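Beta-xylosidase (Uncultured organism, PDB 4MLG) probably hydrolyses beta-1,4-linked xylose residues from the non-reducing ends of xylo-oligosaccharides, using the calcium-containing beta-propeller fold of glycoside hydrolase family 43. Local coordinates at residues A[146-151]-A[253-258]; A[184-189]-A[193-198]. One frame throughout, in Å; residues are numbered along the deposited sequence.

Contact 1 (A[146-151]-A[253-258])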
loop_
_atom_site.group_PDB
_atom_site.type_symbol
_atom_site.label_atom_id
_atom_site.label_comp_id
_atom_site.label_asym_id
_atom_site.label_seq_id
_atom_site.Cartn_x
_atom_site.Cartn_y
_atom_site.Cartn_z
ATOM N N GLU A 146 -19.104 -20.510 -0.438
ATOM C CA GLU A 146 -18.225 -19.351 -0.323
ATOM C C GLU A 146 -17.362 -19.172 -1.569
ATOM O O GLU A 146 -17.252 -20.078 -2.396
ATOM C CB GLU A 146 -17.334 -19.478 0.915
ATOM C CG GLU A 146 -18.092 -19.695 2.218
ATOM C CD GLU A 146 -18.863 -18.468 2.671
ATOM O OE1 GLU A 146 -18.587 -17.359 2.165
ATOM O OE2 GLU A 146 -19.748 -18.615 3.540
ATOM N N TYR A 147 -16.753 -17.997 -1.696
ATOM C CA TYR A 147 -15.855 -17.707 -2.809
ATOM C C TYR A 147 -14.453 -17.412 -2.286
ATOM O O TYR A 147 -14.275 -16.554 -1.421
ATOM C CB TYR A 147 -16.377 -16.523 -3.628
ATOM C CG TYR A 147 -17.550 -16.850 -4.528
ATOM C CD1 TYR A 147 -17.436 -16.759 -5.910
ATOM C CD2 TYR A 147 -18.770 -17.252 -3.997
ATOM C CE1 TYR A 147 -18.505 -17.055 -6.737
ATOM C CE2 TYR A 147 -19.843 -17.553 -4.816
ATOM C CZ TYR A 147 -19.705 -17.451 -6.184
ATOM O OH TYR A 147 -20.773 -17.749 -7.000
ATOM N N TYR A 148 -13.463 -18.123 -2.814
ATOM C CA TYR A 148 -12.089 -17.992 -2.339
ATOM C C TYR A 148 -11.172 -17.370 -3.391
ATOM O O TYR A 148 -11.300 -17.652 -4.584
ATOM C CB TYR A 148 -11.544 -19.358 -1.910
ATOM C CG TYR A 148 -12.328 -20.014 -0.793
ATOM C CD1 TYR A 148 -11.963 -19.839 0.535
ATOM C CD2 TYR A 148 -13.435 -20.808 -1.065
ATOM C CE1 TYR A 148 -12.676 -20.434 1.558
ATOM C CE2 TYR A 148 -14.155 -21.407 -0.047
ATOM C CZ TYR A 148 -13.770 -21.218 1.261
ATOM O OH TYR A 148 -14.485 -21.814 2.276
ATOM N N MET A 149 -10.251 -16.520 -2.943
ATOM C CA MET A 149 -9.252 -15.931 -3.830
ATOM C C MET A 149 -7.885 -16.564 -3.607
ATOM O O MET A 149 -7.418 -16.667 -2.474
ATOM C CB MET A 149 -9.148 -14.416 -3.628
ATOM C CG MET A 149 -7.955 -13.790 -4.355
ATOM S SD MET A 149 -7.657 -12.048 -3.986
ATOM C CE MET A 149 -9.025 -11.276 -4.843
ATOM N N TYR A 150 -7.251 -16.984 -4.695
ATOM C CA TYR A 150 -5.884 -17.482 -4.639
ATOM C C TYR A 150 -4.984 -16.524 -5.405
ATOM O O TYR A 150 -5.188 -16.293 -6.596
ATOM C CB TYR A 150 -5.793 -18.891 -5.228
ATOM C CG TYR A 150 -6.674 -19.894 -4.520
ATOM C CD1 TYR A 150 -6.187 -20.653 -3.464
ATOM C CD2 TYR A 150 -7.997 -20.074 -4.900
ATOM C CE1 TYR A 150 -6.990 -21.566 -2.811
ATOM C CE2 TYR A 150 -8.809 -20.983 -4.253
ATOM C CZ TYR A 150 -8.301 -21.726 -3.209
ATOM O OH TYR A 150 -9.110 -22.632 -2.565
ATOM N N PHE A 151 -3.998 -15.959 -4.719
ATOM C CA PHE A 151 -3.104 -14.999 -5.351
ATOM C C PHE A 151 -1.652 -15.207 -4.937
ATOM O O PHE A 151 -1.351 -16.055 -4.094
ATOM C CB PHE A 151 -3.544 -13.564 -5.047
ATOM C CG PHE A 151 -3.413 -13.178 -3.600
ATOM C CD1 PHE A 151 -2.279 -12.526 -3.139
ATOM C CD2 PHE A 151 -4.429 -13.456 -2.701
ATOM C CE1 PHE A 151 -2.158 -12.166 -1.809
ATOM C CE2 PHE A 151 -4.314 -13.098 -1.370
ATOM C CZ PHE A 151 -3.178 -12.452 -0.925
ATOM N N ASN A 253 -9.764 -29.854 0.313
ATOM C CA ASN A 253 -10.457 -28.641 0.739
ATOM C C ASN A 253 -9.716 -27.384 0.281
ATOM O O ASN A 253 -8.505 -27.422 0.072
ATOM C CB ASN A 253 -10.653 -28.645 2.260
ATOM C CG ASN A 253 -9.369 -28.385 3.017
ATOM O OD1 ASN A 253 -9.094 -27.257 3.424
ATOM N ND2 ASN A 253 -8.577 -29.431 3.218
ATOM N N PRO A 254 -10.445 -26.265 0.116
ATOM C CA PRO A 254 -9.857 -25.020 -0.396
ATOM C C PRO A 254 -8.709 -24.463 0.447
ATOM O O PRO A 254 -7.911 -23.679 -0.067
ATOM C CB PRO A 254 -11.040 -24.040 -0.391
ATOM C CG PRO A 254 -12.064 -24.660 0.509
ATOM C CD PRO A 254 -11.897 -26.129 0.327
ATOM N N TYR A 255 -8.629 -24.858 1.714
ATOM C CA TYR A 255 -7.565 -24.384 2.593
ATOM C C TYR A 255 -6.431 -25.395 2.714
ATOM O O TYR A 255 -5.267 -25.057 2.505
ATOM C CB TYR A 255 -8.111 -24.079 3.990
ATOM C CG TYR A 255 -8.992 -22.854 4.072
ATOM C CD1 TYR A 255 -8.440 -21.580 4.095
ATOM C CD2 TYR A 255 -10.373 -22.971 4.151
ATOM C CE1 TYR A 255 -9.240 -20.457 4.180
ATOM C CE2 TYR A 255 -11.180 -21.855 4.239
ATOM C CZ TYR A 255 -10.609 -20.600 4.252
ATOM O OH TYR A 255 -11.410 -19.486 4.336
ATOM N N GLY A 256 -6.791 -26.630 3.060
ATOM C CA GLY A 256 -5.839 -27.687 3.366
ATOM C C GLY A 256 -4.699 -27.833 2.382
ATOM O O GLY A 256 -4.860 -27.540 1.197
ATOM N N PRO A 257 -3.534 -28.284 2.873
ATOM C CA PRO A 257 -2.305 -28.409 2.083
ATOM C C PRO A 257 -2.515 -29.211 0.805
ATOM O O PRO A 257 -3.254 -30.194 0.807
ATOM C CB PRO A 257 -1.364 -29.158 3.027
ATOM C CG PRO A 257 -1.833 -28.783 4.382
ATOM C CD PRO A 257 -3.326 -28.686 4.274
ATOM N N PHE A 258 -1.877 -28.776 -0.276
ATOM C CA PHE A 258 -1.961 -29.474 -1.552
ATOM C C PHE A 258 -0.669 -30.222 -1.851
ATOM O O PHE A 258 0.422 -29.661 -1.753
ATOM C CB PHE A 258 -2.285 -28.494 -2.681
ATOM C CG PHE A 258 -3.745 -28.162 -2.790
ATOM C CD1 PHE A 258 -4.510 -28.679 -3.822
ATOM C CD2 PHE A 258 -4.355 -27.345 -1.853
ATOM C CE1 PHE A 258 -5.855 -28.381 -3.922
ATOM C CE2 PHE A 258 -5.701 -27.043 -1.948
ATOM C CZ PHE A 258 -6.452 -27.563 -2.982
#
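Y148 meets P254 and Y255 where two beta-propeller blades adjoin: strand 147-151 belongs to one, and turn 253-258 links strands 246-251 and 258-265 of the next. From CB of Y148, with CG anti to the carbonyl carbon (chi1 -60°), the ring heads for that turn. CB of P254 lies over the centre of one face, 4.0 Å from the centroid of the Y148 ring, a CH-pi contact suited to a rigid, apolar proline. CE2 of Y148 is 3.9 Å from CG of P254. At the CE1 side, the edge of Y148 points at the face of Y255, CE1 of Y148 being 3.4 Å from CE2 of Y255, an offset edge-to-face pair with planes at 90°. At the tip, OH bonds to D144, so tyrosine suits both apolar surround and polar end. Shortened to an alanine here, the side chain would probably leave P254 without the face it sits over, the Y255 face without its ring edge, and D144 without its phenolic partner. Y150, two residues along on the same side, its side chain about 9 Å from the bound calcium ion, supplies the polar link: its OH donates to O of P254 at 3.0 Å, from the carbonyl's flank (C=O...donor angle 108°).

Contact 2 (A[184-189]-A[193-198])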
loop_
_atom_site.group_PDB
_atom_site.type_symbol
_atom_site.label_atom_id
_atom_site.label_comp_id
_atom_site.label_asym_id
_atom_site.label_seq_id
_atom_site.Cartn_x
_atom_site.Cartn_y
_atom_site.Cartn_z
ATOM N N LYS A 184 -1.093 -17.544 -1.727
ATOM C CA LYS A 184 -1.990 -17.137 -0.655
ATOM C C LYS A 184 -3.443 -17.470 -0.960
ATOM O O LYS A 184 -3.863 -17.463 -2.116
ATOM C CB LYS A 184 -1.840 -15.642 -0.373
ATOM C CG LYS A 184 -0.470 -15.245 0.147
ATOM C CD LYS A 184 -0.183 -15.910 1.482
ATOM C CE LYS A 184 1.198 -15.548 1.999
ATOM N NZ LYS A 184 1.467 -16.175 3.323
ATOM N N VAL A 185 -4.201 -17.764 0.091
ATOM C CA VAL A 185 -5.625 -18.047 -0.028
ATOM C C VAL A 185 -6.403 -17.196 0.974
ATOM O O VAL A 185 -5.991 -17.046 2.125
ATOM C CB VAL A 185 -5.927 -19.547 0.197
ATOM C CG1 VAL A 185 -5.270 -20.042 1.479
ATOM C CG2 VAL A 185 -7.426 -19.802 0.222
ATOM N N VAL A 186 -7.514 -16.620 0.530
ATOM C CA VAL A 186 -8.347 -15.810 1.408
ATOM C C VAL A 186 -9.819 -15.910 1.009
ATOM O O VAL A 186 -10.153 -15.930 -0.177
ATOM C CB VAL A 186 -7.877 -14.331 1.434
ATOM C CG1 VAL A 186 -7.956 -13.709 0.048
ATOM C CG2 VAL A 186 -8.685 -13.523 2.441
ATOM N N ARG A 187 -10.695 -16.002 2.005
ATOM C CA ARG A 187 -12.126 -16.071 1.750
ATOM C C ARG A 187 -12.705 -14.670 1.580
ATOM O O ARG A 187 -12.422 -13.771 2.372
ATOM C CB ARG A 187 -12.845 -16.814 2.879
ATOM C CG ARG A 187 -14.347 -16.967 2.669
ATOM C CD ARG A 187 -14.996 -17.787 3.777
ATOM N NE ARG A 187 -14.849 -17.166 5.091
ATOM C CZ ARG A 187 -15.717 -16.306 5.615
ATOM N NH1 ARG A 187 -16.803 -15.958 4.936
ATOM N NH2 ARG A 187 -15.501 -15.793 6.818
ATOM N N LEU A 188 -13.507 -14.488 0.536
ATOM C CA LEU A 188 -14.162 -13.212 0.285
ATOM C C LEU A 188 -15.515 -13.160 0.984
ATOM O O LEU A 188 -16.215 -14.170 1.068
ATOM C CB LEU A 188 -14.348 -12.995 -1.218
ATOM C CG LEU A 188 -13.080 -12.830 -2.054
ATOM C CD1 LEU A 188 -13.406 -12.910 -3.535
ATOM C CD2 LEU A 188 -12.400 -11.510 -1.727
ATOM N N ARG A 189 -15.880 -11.987 1.490
ATOM C CA ARG A 189 -17.198 -11.808 2.088
ATOM C C ARG A 189 -18.252 -11.708 0.987
ATOM O O ARG A 189 -17.913 -11.600 -0.191
ATOM C CB ARG A 189 -17.228 -10.587 3.010
ATOM C CG ARG A 189 -16.858 -9.278 2.342
ATOM C CD ARG A 189 -16.925 -8.118 3.327
ATOM N NE ARG A 189 -17.099 -6.837 2.649
ATOM C CZ ARG A 189 -16.939 -5.651 3.228
ATOM N NH1 ARG A 189 -16.587 -5.575 4.504
ATOM N NH2 ARG A 189 -17.122 -4.541 2.527
ATOM N N LEU A 193 -16.477 -7.388 -2.174
ATOM C CA LEU A 193 -15.703 -6.157 -2.290
ATOM C C LEU A 193 -14.465 -6.176 -1.398
ATOM O O LEU A 193 -13.487 -5.479 -1.665
ATOM C CB LEU A 193 -16.569 -4.943 -1.953
ATOM C CG LEU A 193 -17.819 -4.740 -2.810
ATOM C CD1 LEU A 193 -18.536 -3.457 -2.417
ATOM C CD2 LEU A 193 -17.464 -4.731 -4.289
ATOM N N GLU A 194 -14.516 -6.969 -0.331
ATOM C CA GLU A 194 -13.407 -7.045 0.614
ATOM C C GLU A 194 -13.139 -8.476 1.057
ATOM O O GLU A 194 -13.934 -9.378 0.790
ATOM C CB GLU A 194 -13.683 -6.175 1.845
ATOM C CG GLU A 194 -13.814 -4.686 1.559
ATOM C CD GLU A 194 -12.515 -4.055 1.090
ATOM O OE1 GLU A 194 -11.444 -4.667 1.287
ATOM O OE2 GLU A 194 -12.567 -2.943 0.526
ATOM N N PHE A 195 -12.014 -8.674 1.737
ATOM C CA PHE A 195 -11.682 -9.969 2.318
ATOM C C PHE A 195 -12.555 -10.210 3.544
ATOM O O PHE A 195 -12.914 -9.269 4.250
ATOM C CB PHE A 195 -10.204 -10.022 2.716
ATOM C CG PHE A 195 -9.252 -9.938 1.554
ATOM C CD1 PHE A 195 -9.674 -10.222 0.263
ATOM C CD2 PHE A 195 -7.928 -9.579 1.756
ATOM C CE1 PHE A 195 -8.793 -10.144 -0.809
ATOM C CE2 PHE A 195 -7.043 -9.500 0.692
ATOM C CZ PHE A 195 -7.475 -9.782 -0.591
ATOM N N ALA A 196 -12.904 -11.467 3.792
ATOM C CA ALA A 196 -13.699 -11.816 4.964
ATOM C C ALA A 196 -12.792 -12.191 6.131
ATOM O O ALA A 196 -13.220 -12.218 7.284
ATOM C CB ALA A 196 -14.650 -12.959 4.642
ATOM N N GLU A 197 -11.535 -12.479 5.816
ATOM C CA GLU A 197 -10.565 -12.908 6.813
ATOM C C GLU A 197 -9.162 -12.518 6.370
ATOM O O GLU A 197 -8.987 -11.871 5.338
ATOM C CB GLU A 197 -10.632 -14.424 6.994
ATOM C CG GLU A 197 -10.272 -15.195 5.732
ATOM C CD GLU A 197 -10.272 -16.694 5.936
ATOM O OE1 GLU A 197 -10.618 -17.143 7.049
ATOM O OE2 GLU A 197 -9.924 -17.423 4.982
ATOM N N GLU A 198 -8.164 -12.916 7.151
ATOM C CA GLU A 198 -6.776 -12.694 6.773
ATOM C C GLU A 198 -6.293 -13.815 5.861
ATOM O O GLU A 198 -6.541 -14.989 6.135
ATOM C CB GLU A 198 -5.875 -12.611 8.007
ATOM C CG GLU A 198 -6.103 -11.391 8.881
ATOM C CD GLU A 198 -4.936 -11.126 9.813
ATOM O OE1 GLU A 198 -3.786 -11.078 9.326
ATOM O OE2 GLU A 198 -5.168 -10.971 11.030
#
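F195 packs against V186 and L188 where the chain, having left strand 184-188, doubles back before strand 200-205, the next strand of the same propeller blade. V186 lies over one face of the F195 ring, its CG1 3.9 Å from the centroid in a CH-pi contact. L188 comes to the edge of that ring, in its plane, with CD2 of L188 3.6 Å from CD1 of F195. A beta-branched valine suits the broad face, while the longer leucine can turn a methyl in at the rim. The backbones of L188 and F195 form a single beta bridge. Its firm bond runs from N of A196 to O of R187, 2.7 Å long; a weak one, from N of R189 to O of E194 at 3.3 Å, closes the other side.

Around this core the arginines lie flat on their neighbours. The R187 guanidinium has A196 CB over one face, 3.6 Å from CZ of R187, and alanine is small enough to fit beneath it. R189, extended from CG to NE, runs beside E194, whose CB and CG underlie its guanidinium. Their charged ends do not meet, NH2 of R189 and OE2 of E194 being 5.2 Å apart; D191 holds the arginine and K130 the glutamate. E197 gives OE1 to R200, while its OE2 takes a weak bond from N of R187 at 3.4 Å. The charged side chains thus lend this loop their aliphatic stems and flat faces. The salt bridge of R189 to D191 stays within the turn, whereas those of E194 and E197 reach outward, so the two glutamates probably fasten the loop to its surroundings more than to its own strand.

In the fold
Contact 1 is the more buried, its centre about 14 Å from the chain centre, against about 17 Å for contact 2, which reaches the surface through R189 and E198. Strands 147-151 and 184-188 are antiparallel neighbours in one sheet, but contact 1 joins adjoining blades across a hundred residues, whereas contact 2 is local, folding a loop onto the strand just before it. Their chemistry follows: aromatic rings and proline with a phenolic bond in the first, backbone bonds and charged side chains around a small apolar core in the second. They meet directly, OH of Y255 lying 2.6 Å from OE2 of E197, a probable hydrogen bond, and Y150 packs on V185.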